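Putative hydrolase (Chromobacterium violaceum, PDB 3MCW) belongs to the isochorismatase family and probably acts as a hydrolase. Local coordinates at the interface of chains A and B. Residues are numbered along the deposited sequence; one frame, centred on the assembly and turned at random. Chains: chain A/B, Putative hydrolase.

The interface of chains A and B. Residues chain A 155, 161, 165-166, 169; chain B 155, 161, 165-166, 169.
A:Arg161 and B:Arg161 meet across a local two-fold axis, their side chains sliding past each other in opposite directions with guanidinium planes 35° apart. Each CZ lies over the rim of the other's face, the two CZ atoms 3.9 Å apart. Such a pair of like charges would presumably be costly without the carboxylates around it. A:Arg161 NH2 donates to B:Glu165 OE2 at 3.0 Å, and B:Arg161 NH2 to A:Glu165 OE2 at 2.9 Å; both are salt bridges between chains. The first acceptor lies almost in its guanidinium plane, yet the nitrogen comes from above the carboxylate, 59° out of that plane. A bend at chi2 (-67°) helps bring the guanidinium of A:Arg161 to B:Glu165. Within its own chain, A:Asp155 OD2 adds a longer salt bridge to NE of A:Arg161.

Beneath the arginines the apolar side is densely filled by the selenomethionines A:Met169 and B:Met169, on helices 163-174, which as modelled hide 96 and 101 Å². A:Asp155 CB packs 4.0 Å from B:Met169 CG. The modelled selenium positions overlap implausibly, so the selenium and methyl ends, and their contacts with Val166 and Arg161, are doubtful. The opposite side is watery and looser: waters 1 and 2 join the Arg161 NH1 groups to the glutamates. The two copies may form a dimer this way, though the crystal alone does not prove it. Water 2 lies 2.9 Å from A:Arg161 NH1 and 2.8 Å from B:Glu165 OE2.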
loop_
_atom_site.group_PDB
_atom_site.type_symbol
_atom_site.label_atom_id
_atom_site.label_comp_id
_atom_site.label_asym_id
_atom_site.label_seq_id
_atom_site.Cartn_x
_atom_site.Cartn_y
_atom_site.Cartn_z
ATOM N N ASP A 155 15.448 -7.057 -4.420
ATOM C CA ASP A 155 14.145 -7.723 -4.465
ATOM C C ASP A 155 14.246 -9.079 -3.789
ATOM O O ASP A 155 15.314 -9.539 -3.382
ATOM C CB ASP A 155 13.564 -7.741 -5.893
ATOM C CG ASP A 155 14.173 -8.771 -6.830
ATOM O OD1 ASP A 155 14.849 -9.708 -6.395
ATOM O OD2 ASP A 155 13.883 -8.638 -8.036
ATOM N N ARG A 161 17.935 -3.715 -7.160
ATOM C CA ARG A 161 17.214 -2.703 -7.920
ATOM C C ARG A 161 17.669 -1.310 -7.514
ATOM O O ARG A 161 17.802 -1.018 -6.317
ATOM C CB ARG A 161 15.696 -2.865 -7.702
ATOM C CG ARG A 161 15.132 -4.197 -8.138
ATOM C CD ARG A 161 15.227 -4.330 -9.645
ATOM N NE ARG A 161 14.406 -5.404 -10.146
ATOM C CZ ARG A 161 14.558 -5.959 -11.332
ATOM N NH1 ARG A 161 15.567 -5.602 -12.119
ATOM N NH2 ARG A 161 13.758 -6.942 -11.687
ATOM N N GLU A 165 14.582 2.243 -10.328
ATOM C CA GLU A 165 13.762 1.089 -10.672
ATOM C C GLU A 165 12.669 0.869 -9.636
ATOM O O GLU A 165 11.541 0.531 -9.986
ATOM C CB GLU A 165 14.644 -0.151 -10.808
ATOM C CG GLU A 165 15.549 -0.126 -12.027
ATOM C CD GLU A 165 16.495 -1.308 -12.059
ATOM O OE1 GLU A 165 17.249 -1.552 -11.118
ATOM O OE2 GLU A 165 16.452 -2.006 -13.083
ATOM N N VAL A 166 13.002 1.014 -8.364
ATOM C CA VAL A 166 12.022 0.874 -7.280
ATOM C C VAL A 166 10.912 1.906 -7.452
ATOM O O VAL A 166 9.730 1.590 -7.362
ATOM C CB VAL A 166 12.719 0.984 -5.901
ATOM C CG1 VAL A 166 11.707 1.028 -4.766
ATOM C CG2 VAL A 166 13.744 -0.137 -5.712
HETATM N N MSE A 169 8.594 1.132 -10.404
HETATM C CA MSE A 169 7.665 0.041 -10.140
HETATM C C MSE A 169 6.522 0.530 -9.250
HETATM O O MSE A 169 5.342 0.221 -9.495
HETATM C CB MSE A 169 8.411 -1.198 -9.599
HETATM C CG MSE A 169 9.260 -1.876 -10.678
HETATM SE SE MSE A 169 10.242 -3.476 -10.156
HETATM C CE MSE A 169 8.757 -4.621 -10.186
ATOM N N ASP B 155 6.712 -0.976 -16.028
ATOM C CA ASP B 155 7.009 0.022 -15.023
ATOM C C ASP B 155 6.847 1.428 -15.627
ATOM O O ASP B 155 6.571 1.611 -16.803
ATOM C CB ASP B 155 8.364 -0.207 -14.330
ATOM C CG ASP B 155 9.602 0.184 -15.168
ATOM O OD1 ASP B 155 9.457 0.860 -16.183
ATOM O OD2 ASP B 155 10.699 -0.177 -14.690
ATOM N N ARG B 161 8.319 -5.631 -16.660
ATOM C CA ARG B 161 8.771 -6.461 -15.557
ATOM C C ARG B 161 7.952 -7.737 -15.574
ATOM O O ARG B 161 6.730 -7.717 -15.694
ATOM C CB ARG B 161 8.580 -5.712 -14.228
ATOM C CG ARG B 161 9.438 -4.469 -14.101
ATOM C CD ARG B 161 10.899 -4.808 -14.111
ATOM N NE ARG B 161 11.715 -3.686 -13.718
ATOM C CZ ARG B 161 12.995 -3.586 -13.976
ATOM N NH1 ARG B 161 13.615 -4.507 -14.702
ATOM N NH2 ARG B 161 13.649 -2.523 -13.532
ATOM N N GLU B 165 9.329 -10.732 -11.234
ATOM C CA GLU B 165 9.970 -9.478 -10.803
ATOM C C GLU B 165 9.011 -8.591 -10.005
ATOM O O GLU B 165 9.420 -7.987 -9.009
ATOM C CB GLU B 165 10.530 -8.727 -12.017
ATOM C CG GLU B 165 11.751 -9.420 -12.611
ATOM C CD GLU B 165 12.248 -8.823 -13.889
ATOM O OE1 GLU B 165 11.458 -8.475 -14.785
ATOM O OE2 GLU B 165 13.493 -8.767 -14.038
ATOM N N VAL B 166 7.782 -8.490 -10.484
ATOM C CA VAL B 166 6.747 -7.692 -9.816
ATOM C C VAL B 166 6.517 -8.262 -8.418
ATOM O O VAL B 166 6.462 -7.525 -7.412
ATOM C CB VAL B 166 5.470 -7.637 -10.633
ATOM C CG1 VAL B 166 4.369 -6.932 -9.892
ATOM C CG2 VAL B 166 5.711 -6.970 -11.975
HETATM N N MSE B 169 9.554 -7.655 -6.083
HETATM C CA MSE B 169 9.683 -6.269 -5.607
HETATM C C MSE B 169 8.617 -5.992 -4.525
HETATM O O MSE B 169 8.923 -5.372 -3.508
HETATM C CB MSE B 169 9.664 -5.276 -6.799
HETATM C CG MSE B 169 10.957 -5.324 -7.647
HETATM SE SE MSE B 169 11.068 -4.073 -9.191
HETATM C CE MSE B 169 11.621 -2.603 -8.166
HETATM O O HOH W 1 16.536 -3.978 -14.718
HETATM O O HOH W 2 15.679 -7.072 -14.642
#